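Local coordinates for protein apical membrane antigen AMA1 (Toxoplasma gondii ME49, PDB 4YIV) that serves as an essential microneme protein in host cell invasion, acting within the ring-like moving junction complex between parasite and host membranes, at residues A137-K142 with R166-L171; K142-A145 with K151-K154. All coordinates share one frame; numbering follows the deposited sequence.

Overall arrangement
This chain is one piece of the longer membrane protein, engineered to lack the DII loop. Followed from the N terminus, it runs down helix 132-141, leaves helical geometry at K142, passes through 142-145 and returns as 151-154 before entering strand 159-162 and its antiparallel neighbour 167-170. Interaction 2 (142-145 with 151-154) closes a short loop of five intervening residues. It is nested inside the longer excursion closed by interaction 1 (137-142 with 166-171), which ties the helix to the five-stranded antiparallel sheet. The two share K142 and have centres 13 Å apart, but interaction 1 is a buried apolar contact beside a disulfide, interaction 2 a hydrogen-bonded closure at the surface.

Interaction 1. Residues A137-K142 with R166-L171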
loop_
_atom_site.group_PDB
_atom_site.type_symbol
_atom_site.label_atom_id
_atom_site.label_comp_id
_atom_site.label_asym_id
_atom_site.label_seq_id
_atom_site.Cartn_x
_atom_site.Cartn_y
_atom_site.Cartn_z
ATOM N N ALA A 137 10.320 -8.728 -2.811
ATOM C CA ALA A 137 10.739 -7.800 -1.761
ATOM C C ALA A 137 12.133 -8.134 -1.202
ATOM O O ALA A 137 12.946 -7.239 -0.933
ATOM C CB ALA A 137 9.715 -7.801 -0.661
ATOM N N GLU A 138 12.421 -9.421 -1.025
ATOM C CA GLU A 138 13.726 -9.838 -0.523
ATOM C C GLU A 138 14.821 -9.525 -1.525
ATOM O O GLU A 138 15.911 -9.091 -1.158
ATOM C CB GLU A 138 13.684 -11.334 -0.177
ATOM C CG GLU A 138 14.960 -11.880 0.450
ATOM C CD GLU A 138 14.825 -13.353 0.851
ATOM O OE1 GLU A 138 15.819 -13.896 1.363
ATOM O OE2 GLU A 138 13.738 -13.958 0.636
ATOM N N PHE A 139 14.516 -9.733 -2.803
ATOM C CA PHE A 139 15.416 -9.375 -3.878
ATOM C C PHE A 139 15.754 -7.884 -3.845
ATOM O O PHE A 139 16.913 -7.488 -4.008
ATOM C CB PHE A 139 14.798 -9.734 -5.219
ATOM C CG PHE A 139 15.657 -9.376 -6.385
ATOM C CD1 PHE A 139 16.911 -9.938 -6.529
ATOM C CD2 PHE A 139 15.198 -8.478 -7.349
ATOM C CE1 PHE A 139 17.721 -9.597 -7.615
ATOM C CE2 PHE A 139 15.998 -8.122 -8.438
ATOM C CZ PHE A 139 17.244 -8.679 -8.580
ATOM N N ALA A 140 14.739 -7.064 -3.614
ATOM C CA ALA A 140 14.961 -5.614 -3.480
ATOM C C ALA A 140 15.792 -5.314 -2.214
ATOM O O ALA A 140 16.718 -4.481 -2.235
ATOM C CB ALA A 140 13.625 -4.887 -3.438
ATOM N N PHE A 141 15.498 -6.007 -1.127
ATOM C CA PHE A 141 16.246 -5.757 0.113
ATOM C C PHE A 141 17.732 -6.113 -0.051
ATOM O O PHE A 141 18.606 -5.452 0.530
ATOM C CB PHE A 141 15.665 -6.524 1.293
ATOM C CG PHE A 141 16.348 -6.203 2.586
ATOM C CD1 PHE A 141 16.150 -4.971 3.210
ATOM C CD2 PHE A 141 17.243 -7.111 3.158
ATOM C CE1 PHE A 141 16.811 -4.662 4.403
ATOM C CE2 PHE A 141 17.911 -6.806 4.347
ATOM C CZ PHE A 141 17.699 -5.585 4.970
ATOM N N LYS A 142 18.022 -7.116 -0.886
ATOM C CA LYS A 142 19.397 -7.537 -1.115
ATOM C C LYS A 142 20.084 -6.819 -2.274
ATOM O O LYS A 142 21.204 -7.154 -2.624
ATOM C CB LYS A 142 19.413 -9.062 -1.324
ATOM C CG LYS A 142 19.029 -9.773 -0.043
ATOM C CD LYS A 142 18.968 -11.299 -0.176
ATOM C CE LYS A 142 18.600 -11.893 1.177
ATOM N NZ LYS A 142 18.576 -13.374 1.187
ATOM N N ARG A 166 4.746 -12.066 -13.332
ATOM C CA ARG A 166 5.707 -12.580 -12.359
ATOM C C ARG A 166 7.099 -12.047 -12.592
ATOM O O ARG A 166 8.061 -12.819 -12.736
ATOM C CB ARG A 166 5.725 -14.127 -12.356
ATOM C CG ARG A 166 4.484 -14.696 -11.791
ATOM C CD ARG A 166 4.519 -16.217 -11.767
ATOM N NE ARG A 166 5.247 -16.770 -10.631
ATOM C CZ ARG A 166 6.156 -17.744 -10.700
ATOM N NH1 ARG A 166 6.485 -18.290 -11.866
ATOM N NH2 ARG A 166 6.746 -18.184 -9.589
ATOM N N LEU A 167 7.188 -10.709 -12.595
ATOM C CA LEU A 167 8.428 -9.962 -12.796
ATOM C C LEU A 167 8.622 -9.019 -11.621
ATOM O O LEU A 167 7.675 -8.347 -11.225
ATOM C CB LEU A 167 8.384 -9.137 -14.084
ATOM C CG LEU A 167 8.411 -9.956 -15.363
ATOM C CD1 LEU A 167 8.279 -9.020 -16.542
ATOM C CD2 LEU A 167 9.699 -10.772 -15.435
ATOM N N CYS A 168 9.856 -8.944 -11.146
ATOM C CA CYS A 168 10.243 -8.083 -10.035
ATOM C C CYS A 168 11.032 -6.883 -10.577
ATOM O O CYS A 168 12.153 -7.023 -11.078
ATOM C CB CYS A 168 11.071 -8.877 -9.027
ATOM S SG CYS A 168 11.392 -7.979 -7.470
ATOM N N HIS A 169 10.403 -5.717 -10.530
ATOM C CA HIS A 169 11.038 -4.459 -10.933
ATOM C C HIS A 169 11.702 -3.770 -9.783
ATOM O O HIS A 169 11.054 -3.520 -8.782
ATOM C CB HIS A 169 10.001 -3.475 -11.499
ATOM C CG HIS A 169 9.359 -3.944 -12.766
ATOM N ND1 HIS A 169 9.869 -3.633 -14.009
ATOM C CD2 HIS A 169 8.257 -4.695 -12.984
ATOM C CE1 HIS A 169 9.114 -4.189 -14.938
ATOM N NE2 HIS A 169 8.136 -4.842 -14.344
ATOM N N ILE A 170 12.954 -3.387 -9.990
ATOM C CA ILE A 170 13.701 -2.532 -9.087
ATOM C C ILE A 170 13.662 -1.147 -9.693
ATOM O O ILE A 170 14.059 -0.983 -10.836
ATOM C CB ILE A 170 15.171 -2.978 -8.928
ATOM C CG1 ILE A 170 15.268 -4.405 -8.397
ATOM C CG2 ILE A 170 15.914 -2.003 -7.998
ATOM C CD1 ILE A 170 14.536 -4.641 -7.142
ATOM N N LEU A 171 13.173 -0.165 -8.942
ATOM C CA LEU A 171 13.039 1.188 -9.470
ATOM C C LEU A 171 14.217 2.071 -9.087
ATOM O O LEU A 171 14.364 2.473 -7.941
ATOM C CB LEU A 171 11.749 1.837 -8.964
ATOM C CG LEU A 171 10.447 1.100 -9.263
ATOM C CD1 LEU A 171 9.284 1.974 -8.866
ATOM C CD2 LEU A 171 10.332 0.667 -10.745
#
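F139 and A140 bring the last turn of helix 132-141 against C168 and I170, two residues whose CB atoms both face the helix from strand 167-170. The axes of the short helix and strand segments approach to 8.9 Å at a signed crossing angle of -31°, and no hydrogen bond joins them. Within the helical segment, E138 OE1 receives K142 NZ on its anti side at 2.8 Å, an i to i+4 salt bridge, while OE1 and OE2 also accept from the backbone N atoms of K128 and A129, respectively. F139 carries much of the contact. With CG anti to the backbone N (chi1 179°), its ring is carried alongside the strand and CD2 lies 3.8 Å from C168 SG. The sulfur lies 77° off the ring normal, an edge-on sulfur-aromatic contact, and its position is fixed covalently by the disulfide to C136, the residue just ahead of this part of the helix. The neighbouring ring atom F139 CE2 meets I170 CG1 at 3.8 Å, the two side chains crossing at a slant. A140 follows: I170 CD1 ends 3.8 Å from A140 CB and equally near A140 CA, which places the methyl against the helix backbone as well as its side chain. This is a helix-on-sheet contact with a disulfide tying helix to strand, within the AMA1 family region (PAN clan). A137 and A140 continue onto F159 of strand 159-162, while the F139 ring also meets F116 and touches L121 of helix 118-122.

Interaction 2. Residues K142-A145 with K151-K154; sequences KTVA and KATK
T153 grips the carbonyl of A145 with two donors, and these are the hydrogen bonds that join 142-145 to 151-154, closing the loop between helix 132-141 and strand 159-162. The backbone T153 N lies 3.0 Å from A145 O, nearly in line with the carbonyl (C=O...N angle 174°), although the N-H...O angle at the hydrogen is only 135°. The hydroxyl, T153 OG1, donates to A145 O at 2.7 Å from above the carbonyl plane, tilted out of it. Its chi1 of 73° sets OG1 between the backbone N and the carbonyl carbon, on the side where it can share this acceptor with T153 N. OG1 also accepts from Y155 N, bridging A145 and the chain two residues farther on. A145 also pairs through its backbone with Y155. T143 OG1 is bonded to F139 O, and K151 N is hydrogen-bonded to D147 OD1, from the loop between the segments. The branched V144 side chain lies against T153 O, with CB at 3.3 Å; the apolar touch is V144 CG2 to A152 CB at 4.1 Å. The two hydrogen bonds on A145 O thus fix the register at A145-T153, while V144 packs over the T153 carbonyl at the surface.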
loop_
_atom_site.group_PDB
_atom_site.type_symbol
_atom_site.label_atom_id
_atom_site.label_comp_id
_atom_site.label_asym_id
_atom_site.label_seq_id
_atom_site.Cartn_x
_atom_site.Cartn_y
_atom_site.Cartn_z
ATOM N N LYS A 142 18.022 -7.116 -0.886
ATOM C CA LYS A 142 19.397 -7.537 -1.115
ATOM C C LYS A 142 20.084 -6.819 -2.274
ATOM O O LYS A 142 21.204 -7.154 -2.624
ATOM C CB LYS A 142 19.413 -9.062 -1.324
ATOM C CG LYS A 142 19.029 -9.773 -0.043
ATOM C CD LYS A 142 18.968 -11.299 -0.176
ATOM C CE LYS A 142 18.600 -11.893 1.177
ATOM N NZ LYS A 142 18.576 -13.374 1.187
ATOM N N THR A 143 19.423 -5.809 -2.829
ATOM C CA THR A 143 19.946 -4.994 -3.929
ATOM C C THR A 143 20.207 -3.564 -3.394
ATOM O O THR A 143 19.289 -2.890 -2.931
ATOM C CB THR A 143 18.943 -4.945 -5.143
ATOM O OG1 THR A 143 18.703 -6.270 -5.664
ATOM C CG2 THR A 143 19.468 -4.090 -6.270
ATOM N N VAL A 144 21.452 -3.110 -3.419
ATOM C CA VAL A 144 21.761 -1.761 -2.937
ATOM C C VAL A 144 22.302 -0.935 -4.090
ATOM O O VAL A 144 22.850 -1.483 -5.045
ATOM C CB VAL A 144 22.806 -1.749 -1.793
ATOM C CG1 VAL A 144 22.219 -2.320 -0.503
ATOM C CG2 VAL A 144 24.109 -2.474 -2.232
ATOM N N ALA A 145 22.136 0.382 -3.995
ATOM C CA ALA A 145 22.748 1.295 -4.933
ATOM C C ALA A 145 24.284 1.224 -4.837
ATOM O O ALA A 145 24.857 1.157 -3.744
ATOM C CB ALA A 145 22.275 2.696 -4.669
ATOM N N LYS A 151 31.118 1.299 -5.559
ATOM C CA LYS A 151 31.187 0.782 -4.194
ATOM C C LYS A 151 29.754 0.685 -3.645
ATOM O O LYS A 151 28.877 1.474 -4.030
ATOM C CB LYS A 151 32.053 1.680 -3.314
ATOM C CG LYS A 151 32.126 1.228 -1.866
ATOM C CD LYS A 151 32.927 2.202 -1.008
ATOM C CE LYS A 151 32.909 1.810 0.462
ATOM N NZ LYS A 151 33.556 2.862 1.288
ATOM N N ALA A 152 29.530 -0.260 -2.743
ATOM C CA ALA A 152 28.198 -0.549 -2.249
ATOM C C ALA A 152 27.779 0.522 -1.267
ATOM O O ALA A 152 28.615 1.044 -0.516
ATOM C CB ALA A 152 28.154 -1.904 -1.586
ATOM N N THR A 153 26.489 0.843 -1.255
ATOM C CA THR A 153 25.943 1.771 -0.269
ATOM C C THR A 153 24.891 1.070 0.566
ATOM O O THR A 153 24.635 -0.135 0.385
ATOM C CB THR A 153 25.333 3.038 -0.963
ATOM O OG1 THR A 153 24.102 2.692 -1.618
ATOM C CG2 THR A 153 26.304 3.623 -2.006
ATOM N N LYS A 154 24.267 1.814 1.478
ATOM C CA LYS A 154 23.120 1.325 2.228
ATOM C C LYS A 154 21.766 1.824 1.676
ATOM O O LYS A 154 20.731 1.634 2.324
ATOM C CB LYS A 154 23.250 1.722 3.684
ATOM C CG LYS A 154 24.502 1.111 4.367
ATOM C CD LYS A 154 24.313 0.947 5.869
ATOM C CE LYS A 154 25.607 0.524 6.560
ATOM N NZ LYS A 154 25.398 0.340 8.031
#